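Local coordinates for protein putative chitobiase (Bacteroides thetaiotaomicron, PDB 3HNM) that is of unknown function but, as a putative chitobiase fragment with an F5/8 type C domain, probably binds carbohydrate, at residues Val68-Phe82 and Val127-Phe141. Residues are numbered along the deposited sequence; the frame is centred on the assembly and turned at random.
Sequences VFDMGKEYTLFRFGF and VNMDVPATQARYIRF
With CG anti to the backbone N (chi1 157°) and a bend at chi2, Arg137 swings its guanidinium across to Asp70, whose CG is likewise anti to its own N (chi1 -175°). The two form a salt bridge, Arg137 NE to Asp70 OD1 at 2.8 Å, its hydrogen bond weak and the carboxylate and guanidinium planes 60° apart. Asp70 OD1 also accepts from Gly72 N at 2.7 Å, closing an Asx turn where the chain passes from strand 65-71 to strand 74-83. Within its own segment, Tyr138 CZ covers one face of the Arg137 guanidinium, offset toward the rim. With an alanine in place of Arg137, the Asp70 carboxylate would probably be left without its cationic mate.

On both sides of the corner the chains pair antiparallel: Phe69 with Ile139 in one sheet of the beta-sandwich, Tyr75 with Ala136 and Phe80 with Met129 in the other. A beta bulge between Leu77 and Arg79 shifts the register by two; just past it, Arg79 NE bridges to Asp130 OD1 (3.1 Å). Within that sheet, Val127 CB sits over a face of Phe82, 3.9 Å from its centroid, a CH-pi contact; Met129 CE reaches the edge of Phe80 at CD1 (3.4 Å). Between the sheets, Phe141 meets Phe80 and Phe82 obliquely, centroids 5.5 and 5.2 Å away, and Ile139 CG2 touches Phe80 CE2 (3.6 Å). Charge thus ties corner and outer face, apolar groups the sheets.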
loop_
_atom_site.group_PDB
_atom_site.type_symbol
_atom_site.label_atom_id
_atom_site.label_comp_id
_atom_site.label_asym_id
_atom_site.label_seq_id
_atom_site.Cartn_x
_atom_site.Cartn_y
_atom_site.Cartn_z
ATOM N N VAL A 68 -2.042 -3.208 -7.074
ATOM C CA VAL A 68 -1.933 -4.655 -7.144
ATOM C C VAL A 68 -0.466 -5.040 -7.117
ATOM O O VAL A 68 0.213 -4.998 -8.139
ATOM C CB VAL A 68 -2.570 -5.182 -8.439
ATOM C CG1 VAL A 68 -2.557 -6.697 -8.452
ATOM C CG2 VAL A 68 -3.980 -4.633 -8.575
ATOM N N PHE A 69 0.025 -5.415 -5.946
ATOM C CA PHE A 69 1.428 -5.781 -5.799
ATOM C C PHE A 69 1.712 -7.207 -6.206
ATOM O O PHE A 69 0.985 -8.112 -5.827
ATOM C CB PHE A 69 1.829 -5.592 -4.352
ATOM C CG PHE A 69 1.489 -4.246 -3.820
ATOM C CD1 PHE A 69 2.200 -3.127 -4.231
ATOM C CD2 PHE A 69 0.449 -4.085 -2.914
ATOM C CE1 PHE A 69 1.883 -1.871 -3.742
ATOM C CE2 PHE A 69 0.124 -2.827 -2.417
ATOM C CZ PHE A 69 0.842 -1.720 -2.831
ATOM N N ASP A 70 2.773 -7.414 -6.975
ATOM C CA ASP A 70 3.139 -8.769 -7.383
ATOM C C ASP A 70 4.371 -9.220 -6.590
ATOM O O ASP A 70 5.494 -8.870 -6.941
ATOM C CB ASP A 70 3.448 -8.826 -8.880
ATOM C CG ASP A 70 3.719 -10.235 -9.351
ATOM O OD1 ASP A 70 4.077 -11.065 -8.482
ATOM O OD2 ASP A 70 3.585 -10.515 -10.569
HETATM N N MSE A 71 4.166 -10.015 -5.541
HETATM C CA MSE A 71 5.271 -10.472 -4.698
HETATM C C MSE A 71 6.261 -11.404 -5.375
HETATM O O MSE A 71 7.250 -11.808 -4.760
HETATM C CB MSE A 71 4.725 -11.137 -3.442
HETATM C CG MSE A 71 4.087 -10.170 -2.475
HETATM SE SE MSE A 71 3.170 -11.075 -1.007
HETATM C CE MSE A 71 4.704 -11.405 0.155
ATOM N N GLY A 72 5.991 -11.744 -6.633
ATOM C CA GLY A 72 6.883 -12.611 -7.384
ATOM C C GLY A 72 6.566 -14.086 -7.243
ATOM O O GLY A 72 6.288 -14.776 -8.228
ATOM N N LYS A 73 6.608 -14.575 -6.010
ATOM C CA LYS A 73 6.329 -15.974 -5.745
ATOM C C LYS A 73 5.097 -16.102 -4.845
ATOM O O LYS A 73 4.423 -15.111 -4.587
ATOM C CB LYS A 73 7.554 -16.629 -5.102
ATOM C CG LYS A 73 8.536 -15.657 -4.468
ATOM C CD LYS A 73 9.746 -16.421 -3.941
ATOM C CE LYS A 73 10.971 -15.529 -3.713
ATOM N NZ LYS A 73 11.482 -14.892 -4.973
ATOM N N GLU A 74 4.793 -17.317 -4.382
ATOM C CA GLU A 74 3.633 -17.548 -3.524
ATOM C C GLU A 74 3.996 -17.468 -2.055
ATOM O O GLU A 74 5.103 -17.812 -1.667
ATOM C CB GLU A 74 3.047 -18.916 -3.815
ATOM C CG GLU A 74 2.852 -19.153 -5.287
ATOM C CD GLU A 74 1.394 -19.280 -5.657
ATOM O OE1 GLU A 74 0.759 -20.247 -5.177
ATOM O OE2 GLU A 74 0.881 -18.416 -6.415
ATOM N N TYR A 75 3.054 -17.022 -1.236
ATOM C CA TYR A 75 3.275 -16.898 0.202
ATOM C C TYR A 75 1.980 -17.213 0.956
ATOM O O TYR A 75 0.929 -17.441 0.350
ATOM C CB TYR A 75 3.681 -15.471 0.525
ATOM C CG TYR A 75 5.045 -15.068 0.045
ATOM C CD1 TYR A 75 6.094 -14.905 0.956
ATOM C CD2 TYR A 75 5.290 -14.816 -1.304
ATOM C CE1 TYR A 75 7.354 -14.494 0.540
ATOM C CE2 TYR A 75 6.547 -14.406 -1.738
ATOM C CZ TYR A 75 7.576 -14.244 -0.813
ATOM O OH TYR A 75 8.821 -13.827 -1.213
ATOM N N THR A 76 2.049 -17.210 2.280
ATOM C CA THR A 76 0.856 -17.444 3.096
ATOM C C THR A 76 0.782 -16.256 4.062
ATOM O O THR A 76 1.305 -16.325 5.168
ATOM C CB THR A 76 0.945 -18.786 3.895
ATOM O OG1 THR A 76 1.170 -19.881 2.993
ATOM C CG2 THR A 76 -0.358 -19.044 4.641
ATOM N N LEU A 77 0.135 -15.170 3.642
ATOM C CA LEU A 77 0.057 -13.955 4.464
ATOM C C LEU A 77 -0.544 -14.109 5.858
ATOM O O LEU A 77 -1.639 -14.643 6.017
ATOM C CB LEU A 77 -0.721 -12.848 3.732
ATOM C CG LEU A 77 -0.298 -12.370 2.342
ATOM C CD1 LEU A 77 1.214 -12.189 2.277
ATOM C CD2 LEU A 77 -0.746 -13.389 1.326
ATOM N N PHE A 78 0.176 -13.622 6.864
ATOM C CA PHE A 78 -0.305 -13.672 8.243
ATOM C C PHE A 78 -0.812 -12.285 8.587
ATOM O O PHE A 78 -1.855 -12.134 9.215
ATOM C CB PHE A 78 0.814 -14.027 9.231
ATOM C CG PHE A 78 1.580 -15.252 8.873
ATOM C CD1 PHE A 78 0.920 -16.405 8.454
ATOM C CD2 PHE A 78 2.968 -15.257 8.962
ATOM C CE1 PHE A 78 1.633 -17.561 8.116
ATOM C CE2 PHE A 78 3.702 -16.394 8.631
ATOM C CZ PHE A 78 3.033 -17.556 8.205
ATOM N N ARG A 79 -0.049 -11.271 8.185
ATOM C CA ARG A 79 -0.421 -9.882 8.433
ATOM C C ARG A 79 -0.164 -9.029 7.206
ATOM O O ARG A 79 0.430 -9.488 6.232
ATOM C CB ARG A 79 0.359 -9.292 9.615
ATOM C CG ARG A 79 0.040 -9.915 10.960
ATOM C CD ARG A 79 0.483 -9.005 12.098
ATOM N NE ARG A 79 0.987 -9.756 13.246
ATOM C CZ ARG A 79 2.138 -10.424 13.249
ATOM N NH1 ARG A 79 2.907 -10.434 12.165
ATOM N NH2 ARG A 79 2.515 -11.083 14.337
ATOM N N PHE A 80 -0.629 -7.784 7.278
ATOM C CA PHE A 80 -0.477 -6.799 6.211
ATOM C C PHE A 80 -0.659 -5.421 6.833
ATOM O O PHE A 80 -1.420 -5.253 7.782
ATOM C CB PHE A 80 -1.532 -7.026 5.121
ATOM C CG PHE A 80 -1.553 -5.964 4.053
ATOM C CD1 PHE A 80 -2.174 -4.738 4.282
ATOM C CD2 PHE A 80 -0.921 -6.175 2.834
ATOM C CE1 PHE A 80 -2.157 -3.742 3.320
ATOM C CE2 PHE A 80 -0.901 -5.180 1.864
ATOM C CZ PHE A 80 -1.519 -3.962 2.109
ATOM N N GLY A 81 0.046 -4.433 6.304
ATOM C CA GLY A 81 -0.088 -3.095 6.843
ATOM C C GLY A 81 0.623 -2.089 5.972
ATOM O O GLY A 81 1.217 -2.448 4.961
ATOM N N PHE A 82 0.567 -0.825 6.356
ATOM C CA PHE A 82 1.233 0.217 5.586
ATOM C C PHE A 82 1.763 1.276 6.540
ATOM O O PHE A 82 1.561 1.184 7.751
ATOM C CB PHE A 82 0.253 0.831 4.572
ATOM C CG PHE A 82 -1.037 1.322 5.187
ATOM C CD1 PHE A 82 -1.112 2.586 5.772
ATOM C CD2 PHE A 82 -2.175 0.513 5.190
ATOM C CE1 PHE A 82 -2.298 3.035 6.348
ATOM C CE2 PHE A 82 -3.369 0.954 5.766
ATOM C CZ PHE A 82 -3.431 2.218 6.345
ATOM N N VAL A 127 0.092 1.157 10.292
ATOM C CA VAL A 127 -1.232 0.561 10.432
ATOM C C VAL A 127 -1.159 -0.856 9.894
ATOM O O VAL A 127 -1.186 -1.072 8.684
ATOM C CB VAL A 127 -2.310 1.319 9.647
ATOM C CG1 VAL A 127 -3.599 0.525 9.666
ATOM C CG2 VAL A 127 -2.536 2.686 10.259
ATOM N N ASN A 128 -1.036 -1.810 10.815
ATOM C CA ASN A 128 -0.948 -3.229 10.483
ATOM C C ASN A 128 -2.248 -3.909 10.917
ATOM O O ASN A 128 -2.945 -3.427 11.813
ATOM C CB ASN A 128 0.244 -3.869 11.199
ATOM C CG ASN A 128 1.579 -3.314 10.738
ATOM O OD1 ASN A 128 2.606 -3.577 11.356
ATOM N ND2 ASN A 128 1.575 -2.555 9.647
HETATM N N MSE A 129 -2.567 -5.032 10.286
HETATM C CA MSE A 129 -3.796 -5.747 10.593
HETATM C C MSE A 129 -3.589 -7.259 10.508
HETATM O O MSE A 129 -2.845 -7.741 9.656
HETATM C CB MSE A 129 -4.856 -5.330 9.584
HETATM C CG MSE A 129 -4.473 -5.741 8.158
HETATM SE SE MSE A 129 -5.267 -4.647 6.766
HETATM C CE MSE A 129 -3.938 -3.253 6.789
ATOM N N ASP A 130 -4.241 -8.011 11.385
ATOM C CA ASP A 130 -4.109 -9.454 11.324
ATOM C C ASP A 130 -5.033 -9.972 10.221
ATOM O O ASP A 130 -6.254 -9.817 10.283
ATOM C CB ASP A 130 -4.451 -10.093 12.675
ATOM C CG ASP A 130 -3.282 -10.050 13.659
ATOM O OD1 ASP A 130 -2.120 -10.075 13.188
ATOM O OD2 ASP A 130 -3.523 -10.010 14.894
ATOM N N VAL A 131 -4.424 -10.580 9.209
ATOM C CA VAL A 131 -5.132 -11.114 8.052
ATOM C C VAL A 131 -5.238 -12.642 8.079
ATOM O O VAL A 131 -4.231 -13.334 8.228
ATOM C CB VAL A 131 -4.404 -10.664 6.750
ATOM C CG1 VAL A 131 -4.247 -11.825 5.767
ATOM C CG2 VAL A 131 -5.178 -9.534 6.113
ATOM N N PRO A 132 -6.457 -13.189 7.906
ATOM C CA PRO A 132 -6.693 -14.639 7.909
ATOM C C PRO A 132 -5.685 -15.434 7.079
ATOM O O PRO A 132 -5.531 -15.189 5.886
ATOM C CB PRO A 132 -8.106 -14.760 7.345
ATOM C CG PRO A 132 -8.769 -13.530 7.831
ATOM C CD PRO A 132 -7.703 -12.466 7.594
ATOM N N ALA A 133 -5.015 -16.393 7.715
ATOM C CA ALA A 133 -4.019 -17.231 7.039
ATOM C C ALA A 133 -4.479 -17.626 5.637
ATOM O O ALA A 133 -5.285 -18.545 5.476
ATOM C CB ALA A 133 -3.734 -18.484 7.869
ATOM N N THR A 134 -3.956 -16.924 4.631
ATOM C CA THR A 134 -4.304 -17.188 3.240
ATOM C C THR A 134 -3.096 -17.215 2.294
ATOM O O THR A 134 -2.122 -16.466 2.459
ATOM C CB THR A 134 -5.343 -16.162 2.714
ATOM O OG1 THR A 134 -5.442 -16.263 1.287
ATOM C CG2 THR A 134 -4.943 -14.741 3.093
ATOM N N GLN A 135 -3.177 -18.114 1.312
ATOM C CA GLN A 135 -2.143 -18.291 0.303
ATOM C C GLN A 135 -2.322 -17.246 -0.776
ATOM O O GLN A 135 -3.422 -17.076 -1.303
ATOM C CB GLN A 135 -2.245 -19.672 -0.343
ATOM C CG GLN A 135 -2.051 -20.840 0.601
ATOM C CD GLN A 135 -1.945 -22.173 -0.143
ATOM O OE1 GLN A 135 -1.814 -23.237 0.478
ATOM N NE2 GLN A 135 -1.996 -22.118 -1.484
ATOM N N ALA A 136 -1.236 -16.554 -1.112
ATOM C CA ALA A 136 -1.297 -15.518 -2.132
ATOM C C ALA A 136 0.021 -15.215 -2.839
ATOM O O ALA A 136 1.104 -15.487 -2.323
ATOM C CB ALA A 136 -1.854 -14.236 -1.523
ATOM N N ARG A 137 -0.110 -14.655 -4.039
ATOM C CA ARG A 137 1.002 -14.243 -4.888
ATOM C C ARG A 137 0.849 -12.743 -5.103
ATOM O O ARG A 137 1.819 -11.988 -5.032
ATOM C CB ARG A 137 0.924 -14.944 -6.243
ATOM C CG ARG A 137 1.651 -14.224 -7.370
ATOM C CD ARG A 137 3.142 -14.463 -7.327
ATOM N NE ARG A 137 3.848 -13.805 -8.428
ATOM C CZ ARG A 137 3.652 -14.058 -9.721
ATOM N NH1 ARG A 137 2.758 -14.961 -10.106
ATOM N NH2 ARG A 137 4.362 -13.409 -10.632
ATOM N N TYR A 138 -0.387 -12.327 -5.367
ATOM C CA TYR A 138 -0.715 -10.921 -5.607
ATOM C C TYR A 138 -1.533 -10.314 -4.471
ATOM O O TYR A 138 -2.359 -10.986 -3.872
ATOM C CB TYR A 138 -1.511 -10.806 -6.895
ATOM C CG TYR A 138 -0.837 -11.479 -8.051
ATOM C CD1 TYR A 138 0.117 -10.809 -8.809
ATOM C CD2 TYR A 138 -1.164 -12.781 -8.402
ATOM C CE1 TYR A 138 0.723 -11.419 -9.896
ATOM C CE2 TYR A 138 -0.563 -13.400 -9.484
ATOM C CZ TYR A 138 0.373 -12.719 -10.228
ATOM O OH TYR A 138 0.939 -13.334 -11.315
ATOM N N ILE A 139 -1.302 -9.043 -4.182
ATOM C CA ILE A 139 -2.032 -8.359 -3.134
ATOM C C ILE A 139 -2.738 -7.176 -3.759
ATOM O O ILE A 139 -2.269 -6.620 -4.756
ATOM C CB ILE A 139 -1.104 -7.825 -2.048
ATOM C CG1 ILE A 139 -0.504 -8.992 -1.261
ATOM C CG2 ILE A 139 -1.868 -6.845 -1.151
ATOM C CD1 ILE A 139 0.571 -8.591 -0.238
ATOM N N ARG A 140 -3.866 -6.784 -3.184
ATOM C CA ARG A 140 -4.596 -5.658 -3.720
ATOM C C ARG A 140 -5.000 -4.748 -2.581
ATOM O O ARG A 140 -5.863 -5.087 -1.784
ATOM C CB ARG A 140 -5.814 -6.145 -4.492
ATOM C CG ARG A 140 -6.562 -5.026 -5.142
ATOM C CD ARG A 140 -6.975 -5.410 -6.523
ATOM N NE ARG A 140 -8.266 -6.071 -6.541
ATOM C CZ ARG A 140 -8.744 -6.733 -7.585
ATOM N NH1 ARG A 140 -8.043 -6.831 -8.710
ATOM N NH2 ARG A 140 -9.934 -7.299 -7.508
ATOM N N PHE A 141 -4.346 -3.597 -2.498
ATOM C CA PHE A 141 -4.620 -2.633 -1.449
ATOM C C PHE A 141 -5.624 -1.627 -2.021
ATOM O O PHE A 141 -5.578 -1.309 -3.210
ATOM C CB PHE A 141 -3.297 -1.990 -1.032
ATOM C CG PHE A 141 -3.417 -1.068 0.120
ATOM C CD1 PHE A 141 -3.993 -1.489 1.307
ATOM C CD2 PHE A 141 -3.014 0.250 -0.001
ATOM C CE1 PHE A 141 -4.176 -0.597 2.364
ATOM C CE2 PHE A 141 -3.187 1.150 1.036
ATOM C CZ PHE A 141 -3.771 0.728 2.222
#